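Local coordinates for tail protein, 43 kDa (Neisseria meningitidis MC58, PDB 3D37) that is of unknown function but probably forms part of the baseplate hub of a Mu-like phage tail, at residues 310-322 / 330-342. Residues are numbered along the deposited sequence; the frame is centred on the assembly and turned at random.
Sequences IDAVFFLMGRRFM and QTELRLKEDGIWT
M317 lays its sulfur over the indole of W341, with SD 4.2 Å from the centroid of the five-membered ring, a Met-aromatic contact beside the classic beta bulge of an antiparallel beta hairpin (strands 310-322 and 330-337), W341 lying in the loop that follows the second strand. The bulge shows how a strand can curl without losing its partner: M317 and G318 both face R334, whose O takes a nearly straight bond from M317 N (3.0 Å, 165°) and a weak one from G318 N. With CG anti to the backbone N (chi1 -173°) and bends further out, the M317 chain also brings CE to 3.7 Å from K336 CG. The neighbouring F315 meets W341 rim to rim, the planes 29° apart. On the other face of the hairpin, L316 CD1 touches both L333 CB and L335 CD2, and L335 packs on I282 of strand 278-285. R334 lays a guanidinium face along the G318 backbone, and its NH2 forms salt bridges with D28 and D30. Its NH1 meets E332 OE2 in the guanidinium plane at 3.1 Å, while E332 OE1 takes a weak, bent bond from R320 NH1, so one carboxylate bridges two arginines. At the type II turn E337-I340, a water donates to V313 O at 2.6 Å and accepts from D338 N.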
loop_
_atom_site.group_PDB
_atom_site.type_symbol
_atom_site.label_atom_id
_atom_site.label_comp_id
_atom_site.label_asym_id
_atom_site.label_seq_id
_atom_site.Cartn_x
_atom_site.Cartn_y
_atom_site.Cartn_z
ATOM N N ILE A 310 -20.647 26.535 -12.892
ATOM C CA ILE A 310 -21.787 25.737 -13.393
ATOM C C ILE A 310 -23.072 26.061 -12.634
ATOM O O ILE A 310 -23.094 26.106 -11.417
ATOM C CB ILE A 310 -21.544 24.222 -13.276
ATOM C CG1 ILE A 310 -20.294 23.814 -14.055
ATOM C CG2 ILE A 310 -22.784 23.405 -13.751
ATOM C CD1 ILE A 310 -19.869 22.376 -13.773
ATOM N N ASP A 311 -24.141 26.268 -13.375
ATOM C CA ASP A 311 -25.487 26.345 -12.828
ATOM C C ASP A 311 -26.414 25.961 -13.974
ATOM O O ASP A 311 -26.755 26.786 -14.798
ATOM C CB ASP A 311 -25.808 27.763 -12.330
ATOM C CG ASP A 311 -27.200 27.864 -11.736
ATOM O OD1 ASP A 311 -28.052 27.026 -12.084
ATOM O OD2 ASP A 311 -27.455 28.774 -10.928
ATOM N N ALA A 312 -26.779 24.679 -14.039
ATOM C CA ALA A 312 -27.541 24.115 -15.160
ATOM C C ALA A 312 -28.211 22.825 -14.754
ATOM O O ALA A 312 -27.930 22.260 -13.682
ATOM C CB ALA A 312 -26.602 23.866 -16.348
ATOM N N VAL A 313 -29.122 22.380 -15.602
ATOM C CA VAL A 313 -29.824 21.139 -15.423
ATOM C C VAL A 313 -29.173 20.115 -16.379
ATOM O O VAL A 313 -28.808 20.430 -17.543
ATOM C CB VAL A 313 -31.349 21.250 -15.725
ATOM C CG1 VAL A 313 -32.050 19.877 -15.624
ATOM C CG2 VAL A 313 -32.009 22.279 -14.816
ATOM N N PHE A 314 -29.000 18.920 -15.834
ATOM C CA PHE A 314 -28.442 17.779 -16.517
ATOM C C PHE A 314 -29.408 16.596 -16.401
ATOM O O PHE A 314 -30.236 16.511 -15.473
ATOM C CB PHE A 314 -27.060 17.413 -15.956
ATOM C CG PHE A 314 -26.053 18.517 -16.074
ATOM C CD1 PHE A 314 -25.280 18.657 -17.216
ATOM C CD2 PHE A 314 -25.901 19.445 -15.051
ATOM C CE1 PHE A 314 -24.361 19.707 -17.342
ATOM C CE2 PHE A 314 -25.005 20.509 -15.163
ATOM C CZ PHE A 314 -24.211 20.632 -16.313
ATOM N N PHE A 315 -29.268 15.710 -17.383
ATOM C CA PHE A 315 -30.062 14.504 -17.540
ATOM C C PHE A 315 -29.285 13.269 -17.059
ATOM O O PHE A 315 -28.121 13.032 -17.449
ATOM C CB PHE A 315 -30.428 14.321 -18.989
ATOM C CG PHE A 315 -31.275 13.120 -19.235
ATOM C CD1 PHE A 315 -32.573 13.079 -18.751
ATOM C CD2 PHE A 315 -30.775 12.009 -19.938
ATOM C CE1 PHE A 315 -33.379 11.943 -18.956
ATOM C CE2 PHE A 315 -31.573 10.866 -20.146
ATOM C CZ PHE A 315 -32.880 10.835 -19.655
ATOM N N LEU A 316 -29.904 12.527 -16.161
ATOM C CA LEU A 316 -29.273 11.378 -15.547
ATOM C C LEU A 316 -29.404 10.123 -16.418
ATOM O O LEU A 316 -30.462 9.576 -16.582
ATOM C CB LEU A 316 -29.802 11.140 -14.130
ATOM C CG LEU A 316 -29.172 10.033 -13.298
ATOM C CD1 LEU A 316 -27.696 10.395 -12.967
ATOM C CD2 LEU A 316 -30.013 9.797 -11.986
ATOM N N MET A 317 -28.284 9.679 -16.941
ATOM C CA MET A 317 -28.272 8.634 -17.988
ATOM C C MET A 317 -27.886 7.304 -17.374
ATOM O O MET A 317 -28.188 6.264 -17.902
ATOM C CB MET A 317 -27.257 9.075 -19.085
ATOM C CG MET A 317 -27.190 8.254 -20.304
ATOM S SD MET A 317 -28.551 8.446 -21.531
ATOM C CE MET A 317 -28.025 10.124 -22.025
ATOM N N GLY A 318 -27.148 7.366 -16.277
ATOM C CA GLY A 318 -26.636 6.210 -15.570
ATOM C C GLY A 318 -26.436 6.483 -14.102
ATOM O O GLY A 318 -26.212 7.625 -13.693
ATOM N N ARG A 319 -26.620 5.446 -13.284
ATOM C CA ARG A 319 -26.411 5.578 -11.888
ATOM C C ARG A 319 -26.011 4.296 -11.205
ATOM O O ARG A 319 -26.493 3.221 -11.526
ATOM C CB ARG A 319 -27.606 6.242 -11.180
ATOM C CG ARG A 319 -28.759 5.417 -10.923
ATOM C CD ARG A 319 -28.714 4.651 -9.571
ATOM N NE ARG A 319 -29.893 3.830 -9.668
ATOM C CZ ARG A 319 -30.001 2.599 -10.145
ATOM N NH1 ARG A 319 -28.983 1.857 -10.494
ATOM N NH2 ARG A 319 -31.200 2.098 -10.231
ATOM N N ARG A 320 -25.126 4.452 -10.237
ATOM C CA ARG A 320 -24.576 3.322 -9.510
ATOM C C ARG A 320 -24.706 3.534 -8.007
ATOM O O ARG A 320 -24.099 4.426 -7.446
ATOM C CB ARG A 320 -23.138 3.152 -10.004
ATOM C CG ARG A 320 -22.247 2.031 -9.497
ATOM C CD ARG A 320 -20.882 2.228 -10.238
ATOM N NE ARG A 320 -19.851 1.566 -9.516
ATOM C CZ ARG A 320 -18.574 1.966 -9.392
ATOM N NH1 ARG A 320 -18.079 3.057 -10.018
ATOM N NH2 ARG A 320 -17.783 1.245 -8.587
ATOM N N PHE A 321 -25.547 2.699 -7.386
ATOM C CA PHE A 321 -25.613 2.525 -5.951
ATOM C C PHE A 321 -24.409 1.689 -5.486
ATOM O O PHE A 321 -24.135 0.601 -6.007
ATOM C CB PHE A 321 -26.903 1.805 -5.481
ATOM C CG PHE A 321 -28.194 2.485 -5.853
ATOM C CD1 PHE A 321 -28.421 3.835 -5.582
ATOM C CD2 PHE A 321 -29.241 1.729 -6.406
ATOM C CE1 PHE A 321 -29.683 4.446 -5.893
ATOM C CE2 PHE A 321 -30.518 2.327 -6.719
ATOM C CZ PHE A 321 -30.742 3.649 -6.455
ATOM N N MET A 322 -23.698 2.223 -4.512
ATOM C CA MET A 322 -22.479 1.662 -4.028
ATOM C C MET A 322 -22.445 1.611 -2.483
ATOM O O MET A 322 -22.925 2.508 -1.813
ATOM C CB MET A 322 -21.296 2.512 -4.515
ATOM C CG MET A 322 -21.227 2.777 -6.050
ATOM S SD MET A 322 -19.665 3.646 -6.536
ATOM C CE MET A 322 -19.992 5.240 -5.844
ATOM N N GLN A 330 -23.034 5.395 -1.086
ATOM C CA GLN A 330 -23.019 6.467 -2.062
ATOM C C GLN A 330 -23.755 6.115 -3.344
ATOM O O GLN A 330 -24.102 4.980 -3.561
ATOM C CB GLN A 330 -21.530 6.798 -2.420
ATOM C CG GLN A 330 -20.638 7.294 -1.192
ATOM C CD GLN A 330 -19.192 7.287 -1.644
ATOM O OE1 GLN A 330 -18.707 6.252 -2.109
ATOM N NE2 GLN A 330 -18.518 8.404 -1.526
ATOM N N THR A 331 -23.951 7.133 -4.177
ATOM C CA THR A 331 -24.469 6.997 -5.489
ATOM C C THR A 331 -23.548 7.777 -6.439
ATOM O O THR A 331 -23.219 8.959 -6.212
ATOM C CB THR A 331 -25.996 7.418 -5.639
ATOM O OG1 THR A 331 -26.748 6.892 -4.535
ATOM C CG2 THR A 331 -26.601 6.879 -7.006
ATOM N N GLU A 332 -23.135 7.092 -7.505
ATOM C CA GLU A 332 -22.533 7.774 -8.660
ATOM C C GLU A 332 -23.579 8.094 -9.647
ATOM O O GLU A 332 -24.408 7.222 -10.069
ATOM C CB GLU A 332 -21.457 6.862 -9.259
ATOM C CG GLU A 332 -20.949 7.279 -10.631
ATOM C CD GLU A 332 -19.965 6.204 -11.200
ATOM O OE1 GLU A 332 -18.985 5.939 -10.446
ATOM O OE2 GLU A 332 -20.222 5.681 -12.341
ATOM N N LEU A 333 -23.590 9.356 -10.035
ATOM C CA LEU A 333 -24.586 9.909 -10.944
ATOM C C LEU A 333 -23.894 10.322 -12.252
ATOM O O LEU A 333 -23.035 11.211 -12.241
ATOM C CB LEU A 333 -25.311 11.097 -10.300
ATOM C CG LEU A 333 -25.914 10.896 -8.879
ATOM C CD1 LEU A 333 -26.315 12.260 -8.326
ATOM C CD2 LEU A 333 -27.090 9.915 -8.919
ATOM N N ARG A 334 -24.194 9.617 -13.335
ATOM C CA ARG A 334 -23.570 9.888 -14.640
ATOM C C ARG A 334 -24.531 10.762 -15.410
ATOM O O ARG A 334 -25.546 10.321 -15.897
ATOM C CB ARG A 334 -23.244 8.593 -15.401
ATOM C CG ARG A 334 -22.305 7.714 -14.555
ATOM C CD ARG A 334 -21.713 6.544 -15.366
ATOM N NE ARG A 334 -22.727 5.575 -15.750
ATOM C CZ ARG A 334 -23.044 4.496 -15.049
ATOM N NH1 ARG A 334 -22.468 4.230 -13.876
ATOM N NH2 ARG A 334 -23.983 3.699 -15.494
ATOM N N LEU A 335 -24.183 12.035 -15.465
ATOM C CA LEU A 335 -25.021 13.089 -15.971
ATOM C C LEU A 335 -24.572 13.578 -17.353
ATOM O O LEU A 335 -23.371 13.639 -17.676
ATOM C CB LEU A 335 -25.037 14.209 -14.951
ATOM C CG LEU A 335 -25.768 13.919 -13.648
ATOM C CD1 LEU A 335 -25.311 14.853 -12.543
ATOM C CD2 LEU A 335 -27.322 13.990 -13.880
ATOM N N LYS A 336 -25.554 13.921 -18.177
ATOM C CA LYS A 336 -25.338 14.334 -19.538
ATOM C C LYS A 336 -26.025 15.653 -19.780
ATOM O O LYS A 336 -26.932 16.026 -19.038
ATOM C CB LYS A 336 -25.879 13.264 -20.509
ATOM C CG LYS A 336 -25.151 11.880 -20.399
ATOM C CD LYS A 336 -23.779 12.011 -21.078
ATOM C CE LYS A 336 -23.063 10.748 -21.345
ATOM N NZ LYS A 336 -21.789 11.043 -22.035
ATOM N N GLU A 337 -25.559 16.365 -20.812
ATOM C CA GLU A 337 -26.227 17.545 -21.312
ATOM C C GLU A 337 -27.737 17.300 -21.444
ATOM O O GLU A 337 -28.202 16.284 -22.007
ATOM C CB GLU A 337 -25.657 17.941 -22.673
ATOM C CG GLU A 337 -26.154 19.259 -23.223
ATOM C CD GLU A 337 -25.507 19.663 -24.547
ATOM O OE1 GLU A 337 -24.719 18.884 -25.139
ATOM O OE2 GLU A 337 -25.866 20.753 -25.020
ATOM N N ASP A 338 -28.500 18.276 -20.971
ATOM C CA ASP A 338 -29.973 18.230 -21.035
ATOM C C ASP A 338 -30.564 18.409 -22.422
ATOM O O ASP A 338 -30.024 19.119 -23.259
ATOM C CB ASP A 338 -30.497 19.305 -20.083
ATOM C CG ASP A 338 -31.967 19.136 -19.711
ATOM O OD1 ASP A 338 -32.407 17.986 -19.515
ATOM O OD2 ASP A 338 -32.627 20.201 -19.588
ATOM N N GLY A 339 -31.658 17.696 -22.694
ATOM C CA GLY A 339 -32.449 17.903 -23.892
ATOM C C GLY A 339 -31.918 17.233 -25.157
ATOM O O GLY A 339 -32.533 17.354 -26.190
ATOM N N ILE A 340 -30.809 16.500 -25.078
ATOM C CA ILE A 340 -30.120 15.975 -26.272
ATOM C C ILE A 340 -30.558 14.550 -26.663
ATOM O O ILE A 340 -30.799 14.263 -27.827
ATOM C CB ILE A 340 -28.551 16.054 -26.051
ATOM C CG1 ILE A 340 -28.101 17.517 -25.815
ATOM C CG2 ILE A 340 -27.788 15.432 -27.213
ATOM C CD1 ILE A 340 -28.539 18.557 -26.898
ATOM N N TRP A 341 -30.689 13.659 -25.689
ATOM C CA TRP A 341 -31.031 12.236 -25.903
ATOM C C TRP A 341 -32.509 12.070 -26.257
ATOM O O TRP A 341 -33.346 12.676 -25.625
ATOM C CB TRP A 341 -30.699 11.393 -24.617
ATOM C CG TRP A 341 -30.785 9.864 -24.799
ATOM C CD1 TRP A 341 -30.093 9.106 -25.709
ATOM C CD2 TRP A 341 -31.656 8.928 -24.092
ATOM N NE1 TRP A 341 -30.455 7.792 -25.598
ATOM C CE2 TRP A 341 -31.416 7.650 -24.634
ATOM C CE3 TRP A 341 -32.597 9.056 -23.064
ATOM C CZ2 TRP A 341 -32.065 6.493 -24.159
ATOM C CZ3 TRP A 341 -33.246 7.902 -22.595
ATOM C CH2 TRP A 341 -32.972 6.648 -23.136
ATOM N N THR A 342 -32.819 11.196 -27.224
ATOM C CA THR A 342 -34.200 10.873 -27.636
ATOM C C THR A 342 -35.197 12.046 -27.493
ATOM O O THR A 342 -36.172 11.961 -26.717
ATOM C CB THR A 342 -34.725 9.680 -26.816
ATOM O OG1 THR A 342 -34.653 10.013 -25.429
ATOM C CG2 THR A 342 -33.907 8.411 -27.081
HETATM O O HOH W 1 -27.253 20.592 -19.670
#